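Local coordinates for protein VIN1 (PDB 6BFI) that probably binds actin filaments and may play a role in cell-cell adhesion, at residues T41-V55 with M78-A92. Residues are numbered along the deposited sequence; the frame is centred on the assembly and turned at random.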
loop_
_atom_site.group_PDB
_atom_site.type_symbol
_atom_site.label_atom_id
_atom_site.label_comp_id
_atom_site.label_asym_id
_atom_site.label_seq_id
_atom_site.Cartn_x
_atom_site.Cartn_y
_atom_site.Cartn_z
ATOM N N THR A 41 -34.255 33.730 7.011
ATOM C CA THR A 41 -34.494 33.583 8.445
ATOM C C THR A 41 -34.591 32.132 8.904
ATOM O O THR A 41 -33.971 31.796 9.928
ATOM C CB THR A 41 -35.746 34.377 8.838
ATOM O OG1 THR A 41 -35.529 35.771 8.588
ATOM C CG2 THR A 41 -36.068 34.176 10.314
ATOM N N PRO A 42 -35.331 31.234 8.238
ATOM C CA PRO A 42 -35.393 29.850 8.748
ATOM C C PRO A 42 -34.046 29.144 8.760
ATOM O O PRO A 42 -33.689 28.506 9.761
ATOM C CB PRO A 42 -36.393 29.175 7.796
ATOM C CG PRO A 42 -36.367 30.007 6.561
ATOM C CD PRO A 42 -36.184 31.407 7.046
ATOM N N LEU A 43 -33.283 29.245 7.670
ATOM C CA LEU A 43 -31.978 28.592 7.609
ATOM C C LEU A 43 -31.037 29.142 8.676
ATOM O O LEU A 43 -30.308 28.382 9.331
ATOM C CB LEU A 43 -31.380 28.772 6.214
ATOM C CG LEU A 43 -30.678 27.578 5.569
ATOM C CD1 LEU A 43 -31.574 26.352 5.595
ATOM C CD2 LEU A 43 -30.280 27.917 4.140
ATOM N N VAL A 44 -31.049 30.463 8.870
ATOM C CA VAL A 44 -30.215 31.078 9.897
ATOM C C VAL A 44 -30.648 30.616 11.283
ATOM O O VAL A 44 -29.813 30.408 12.172
ATOM C CB VAL A 44 -30.257 32.612 9.765
ATOM C CG1 VAL A 44 -29.630 33.273 10.978
ATOM C CG2 VAL A 44 -29.543 33.048 8.493
ATOM N N GLN A 45 -31.954 30.440 11.490
ATOM C CA GLN A 45 -32.430 29.907 12.763
ATOM C C GLN A 45 -31.931 28.485 12.986
ATOM O O GLN A 45 -31.548 28.122 14.103
ATOM C CB GLN A 45 -33.957 29.952 12.819
ATOM C CG GLN A 45 -34.528 31.324 13.136
ATOM C CD GLN A 45 -36.041 31.313 13.242
ATOM O OE1 GLN A 45 -36.710 30.459 12.658
ATOM N NE2 GLN A 45 -36.589 32.262 13.995
ATOM N N GLY A 46 -31.925 27.666 11.932
ATOM C CA GLY A 46 -31.414 26.312 12.070
ATOM C C GLY A 46 -29.943 26.284 12.440
ATOM O O GLY A 46 -29.539 25.605 13.392
ATOM N N VAL A 47 -29.123 27.034 11.697
ATOM C CA VAL A 47 -27.697 27.097 12.010
ATOM C C VAL A 47 -27.481 27.621 13.426
ATOM O O VAL A 47 -26.662 27.086 14.183
ATOM C CB VAL A 47 -26.957 27.957 10.969
ATOM C CG1 VAL A 47 -25.512 28.162 11.390
ATOM C CG2 VAL A 47 -27.027 27.301 9.605
ATOM N N GLY A 48 -28.224 28.661 13.809
ATOM C CA GLY A 48 -28.068 29.221 15.140
ATOM C C GLY A 48 -28.474 28.264 16.243
ATOM O O GLY A 48 -27.901 28.292 17.334
ATOM N N ILE A 49 -29.462 27.407 15.980
ATOM C CA ILE A 49 -29.875 26.435 16.985
ATOM C C ILE A 49 -28.846 25.317 17.100
ATOM O O ILE A 49 -28.544 24.848 18.205
ATOM C CB ILE A 49 -31.284 25.901 16.666
ATOM C CG1 ILE A 49 -32.344 26.880 17.177
ATOM C CG2 ILE A 49 -31.497 24.518 17.267
ATOM C CD1 ILE A 49 -33.762 26.359 17.083
ATOM N N ALA A 50 -28.280 24.881 15.970
ATOM C CA ALA A 50 -27.189 23.911 16.035
ATOM C C ALA A 50 -26.005 24.471 16.817
ATOM O O ALA A 50 -25.419 23.776 17.662
ATOM C CB ALA A 50 -26.758 23.506 14.625
ATOM N N VAL A 51 -25.649 25.733 16.558
ATOM C CA VAL A 51 -24.573 26.378 17.305
ATOM C C VAL A 51 -24.916 26.440 18.788
ATOM O O VAL A 51 -24.081 26.131 19.647
ATOM C CB VAL A 51 -24.290 27.779 16.734
ATOM C CG1 VAL A 51 -23.358 28.554 17.656
ATOM C CG2 VAL A 51 -23.701 27.674 15.331
ATOM N N THR A 52 -26.152 26.828 19.109
ATOM C CA THR A 52 -26.551 26.970 20.507
ATOM C C THR A 52 -26.490 25.637 21.242
ATOM O O THR A 52 -26.047 25.574 22.394
ATOM C CB THR A 52 -27.958 27.565 20.591
ATOM O OG1 THR A 52 -27.974 28.843 19.941
ATOM C CG2 THR A 52 -28.389 27.737 22.041
ATOM N N ASN A 53 -26.918 24.556 20.588
ATOM C CA ASN A 53 -26.936 23.259 21.257
ATOM C C ASN A 53 -25.531 22.682 21.386
ATOM O O ASN A 53 -25.216 22.026 22.386
ATOM C CB ASN A 53 -27.861 22.298 20.514
ATOM C CG ASN A 53 -29.315 22.710 20.614
ATOM O OD1 ASN A 53 -29.772 23.178 21.656
ATOM N ND2 ASN A 53 -30.049 22.548 19.522
ATOM N N LEU A 54 -24.670 22.912 20.390
ATOM C CA LEU A 54 -23.276 22.504 20.538
ATOM C C LEU A 54 -22.606 23.268 21.677
ATOM O O LEU A 54 -21.838 22.692 22.461
ATOM C CB LEU A 54 -22.527 22.710 19.222
ATOM C CG LEU A 54 -21.166 22.015 19.106
ATOM C CD1 LEU A 54 -21.298 20.519 19.360
ATOM C CD2 LEU A 54 -20.544 22.275 17.742
ATOM N N VAL A 55 -22.901 24.567 21.790
ATOM C CA VAL A 55 -22.414 25.358 22.918
ATOM C C VAL A 55 -22.989 24.834 24.228
ATOM O O VAL A 55 -22.351 24.939 25.281
ATOM C CB VAL A 55 -22.748 26.850 22.696
ATOM C CG1 VAL A 55 -22.552 27.659 23.973
ATOM C CG2 VAL A 55 -21.888 27.420 21.583
ATOM N N MET A 78 -16.276 29.240 22.502
ATOM C CA MET A 78 -17.726 29.352 22.660
ATOM C C MET A 78 -18.219 30.735 22.245
ATOM O O MET A 78 -19.112 30.864 21.394
ATOM C CB MET A 78 -18.127 29.053 24.106
ATOM C CG MET A 78 -17.997 27.593 24.506
ATOM S SD MET A 78 -18.818 27.217 26.072
ATOM C CE MET A 78 -17.985 28.336 27.191
ATOM N N GLN A 79 -17.644 31.785 22.840
ATOM C CA GLN A 79 -18.044 33.147 22.503
ATOM C C GLN A 79 -17.802 33.451 21.029
ATOM O O GLN A 79 -18.588 34.176 20.406
ATOM C CB GLN A 79 -17.290 34.140 23.389
ATOM C CG GLN A 79 -17.832 35.559 23.365
ATOM C CD GLN A 79 -17.148 36.451 24.386
ATOM O OE1 GLN A 79 -15.985 36.240 24.731
ATOM N NE2 GLN A 79 -17.873 37.449 24.884
ATOM N N GLU A 80 -16.732 32.897 20.455
ATOM C CA GLU A 80 -16.457 33.100 19.036
ATOM C C GLU A 80 -17.600 32.571 18.176
ATOM O O GLU A 80 -18.216 33.317 17.399
ATOM C CB GLU A 80 -15.137 32.419 18.666
ATOM C CG GLU A 80 -14.654 32.705 17.254
ATOM C CD GLU A 80 -14.007 34.070 17.125
ATOM O OE1 GLU A 80 -13.689 34.680 18.168
ATOM O OE2 GLU A 80 -13.815 34.531 15.979
ATOM N N VAL A 81 -17.907 31.277 18.311
ATOM C CA VAL A 81 -18.905 30.670 17.432
ATOM C C VAL A 81 -20.287 31.271 17.682
ATOM O O VAL A 81 -21.072 31.466 16.742
ATOM C CB VAL A 81 -18.894 29.136 17.589
ATOM C CG1 VAL A 81 -19.281 28.727 18.999
ATOM C CG2 VAL A 81 -19.807 28.484 16.564
ATOM N N GLN A 82 -20.602 31.600 18.941
ATOM C CA GLN A 82 -21.878 32.255 19.214
ATOM C C GLN A 82 -21.944 33.623 18.545
ATOM O O GLN A 82 -22.996 34.022 18.025
ATOM C CB GLN A 82 -22.106 32.374 20.721
ATOM C CG GLN A 82 -22.576 31.080 21.370
ATOM C CD GLN A 82 -22.899 31.241 22.841
ATOM O OE1 GLN A 82 -22.002 31.384 23.674
ATOM N NE2 GLN A 82 -24.186 31.217 23.169
ATOM N N GLN A 83 -20.824 34.352 18.534
ATOM C CA GLN A 83 -20.791 35.637 17.845
ATOM C C GLN A 83 -21.005 35.464 16.346
ATOM O O GLN A 83 -21.671 36.288 15.708
ATOM C CB GLN A 83 -19.467 36.350 18.123
ATOM C CG GLN A 83 -19.397 37.756 17.555
ATOM C CD GLN A 83 -20.555 38.624 18.012
ATOM O OE1 GLN A 83 -20.661 38.971 19.190
ATOM N NE2 GLN A 83 -21.434 38.973 17.081
ATOM N N ALA A 84 -20.453 34.392 15.765
ATOM C CA ALA A 84 -20.694 34.129 14.348
ATOM C C ALA A 84 -22.171 33.853 14.078
ATOM O O ALA A 84 -22.731 34.333 13.079
ATOM C CB ALA A 84 -19.835 32.958 13.875
ATOM N N ALA A 85 -22.822 33.085 14.958
ATOM C CA ALA A 85 -24.262 32.883 14.823
ATOM C C ALA A 85 -25.014 34.210 14.892
ATOM O O ALA A 85 -25.971 34.431 14.135
ATOM C CB ALA A 85 -24.763 31.922 15.901
ATOM N N VAL A 86 -24.593 35.107 15.791
ATOM C CA VAL A 86 -25.196 36.438 15.845
ATOM C C VAL A 86 -25.025 37.155 14.512
ATOM O O VAL A 86 -25.954 37.809 14.016
ATOM C CB VAL A 86 -24.599 37.254 17.005
ATOM C CG1 VAL A 86 -25.140 38.682 16.987
ATOM C CG2 VAL A 86 -24.891 36.578 18.338
ATOM N N PHE A 87 -23.836 37.042 13.909
ATOM C CA PHE A 87 -23.615 37.637 12.595
ATOM C C PHE A 87 -24.588 37.077 11.567
ATOM O O PHE A 87 -25.051 37.804 10.680
ATOM C CB PHE A 87 -22.175 37.406 12.139
ATOM C CG PHE A 87 -21.193 38.388 12.706
ATOM C CD1 PHE A 87 -21.569 39.274 13.700
ATOM C CD2 PHE A 87 -19.893 38.434 12.233
ATOM C CE1 PHE A 87 -20.666 40.180 14.219
ATOM C CE2 PHE A 87 -18.985 39.341 12.748
ATOM C CZ PHE A 87 -19.372 40.214 13.741
ATOM N N LEU A 88 -24.911 35.785 11.667
ATOM C CA LEU A 88 -25.903 35.226 10.753
ATOM C C LEU A 88 -27.284 35.823 10.998
ATOM O O LEU A 88 -28.021 36.104 10.043
ATOM C CB LEU A 88 -25.943 33.703 10.873
ATOM C CG LEU A 88 -24.774 32.961 10.227
ATOM C CD1 LEU A 88 -25.115 31.491 10.060
ATOM C CD2 LEU A 88 -24.399 33.588 8.890
ATOM N N SER A 89 -27.656 36.023 12.266
ATOM C CA SER A 89 -28.950 36.639 12.561
ATOM C C SER A 89 -29.037 38.047 11.977
ATOM O O SER A 89 -30.008 38.395 11.288
ATOM C CB SER A 89 -29.187 36.668 14.071
ATOM O OG SER A 89 -29.186 35.359 14.611
ATOM N N ASP A 90 -28.020 38.872 12.245
ATOM C CA ASP A 90 -27.987 40.217 11.679
ATOM C C ASP A 90 -28.032 40.175 10.157
ATOM O O ASP A 90 -28.709 40.995 9.525
ATOM C CB ASP A 90 -26.738 40.957 12.154
ATOM C CG ASP A 90 -26.590 40.949 13.666
ATOM O OD1 ASP A 90 -27.604 40.741 14.369
ATOM O OD2 ASP A 90 -25.457 41.160 14.150
ATOM N N ALA A 91 -27.320 39.221 9.550
ATOM C CA ALA A 91 -27.345 39.084 8.098
ATOM C C ALA A 91 -28.755 38.811 7.594
ATOM O O ALA A 91 -29.194 39.406 6.600
ATOM C CB ALA A 91 -26.396 37.972 7.659
ATOM N N ALA A 92 -29.482 37.914 8.266
ATOM C CA ALA A 92 -30.869 37.656 7.891
ATOM C C ALA A 92 -31.699 38.932 7.966
ATOM O O ALA A 92 -32.461 39.248 7.041
ATOM C CB ALA A 92 -31.465 36.570 8.785
#
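Over one face of the Gln82 side-chain amide sits Val55 CG1, 3.8 Å from CD, while Val55 CG2 rests against the aliphatic CG of the same glutamine. A second flat group, the peptide joining Leu88 to Ser89, carries Val44 CG1 over one face, 3.4 Å from Leu88 O. The CB of Val44 faces the other helix, and with CG1 anti to the backbone N (chi1 169°) that methyl lies on the peptide, while Val44 CG2 meets Ala92 CB at 4.0 Å. With an alanine at Val44 both methyls go, which would probably uncover the Leu88-Ser89 peptide and leave Ala92 CB with little more than Thr41 beside it. The two helices run antiparallel at 171°, their axes 9.3 Å apart, as neighbours in an up-and-down helical bundle of the vinculin family. Helix 8-32 packs on Val44 and Val47, and the long helix 102-145 on Met78 and Val81. Small residues bring the backbones close in the middle: Gly48 CA lies 4.3 Å from Ala85 CB. Flanking this point, Val47 CG1 touches Leu88 CD1 (3.6 Å), the two side chains crossing nearly perpendicular, and Val51 and Val81 slide past each other in opposite directions. One turn after Gly48, Thr52 OG1 hydrogen-bonds back to Gly48 O (2.7 Å), from the opposite face of the carbonyl plane to Thr52 N.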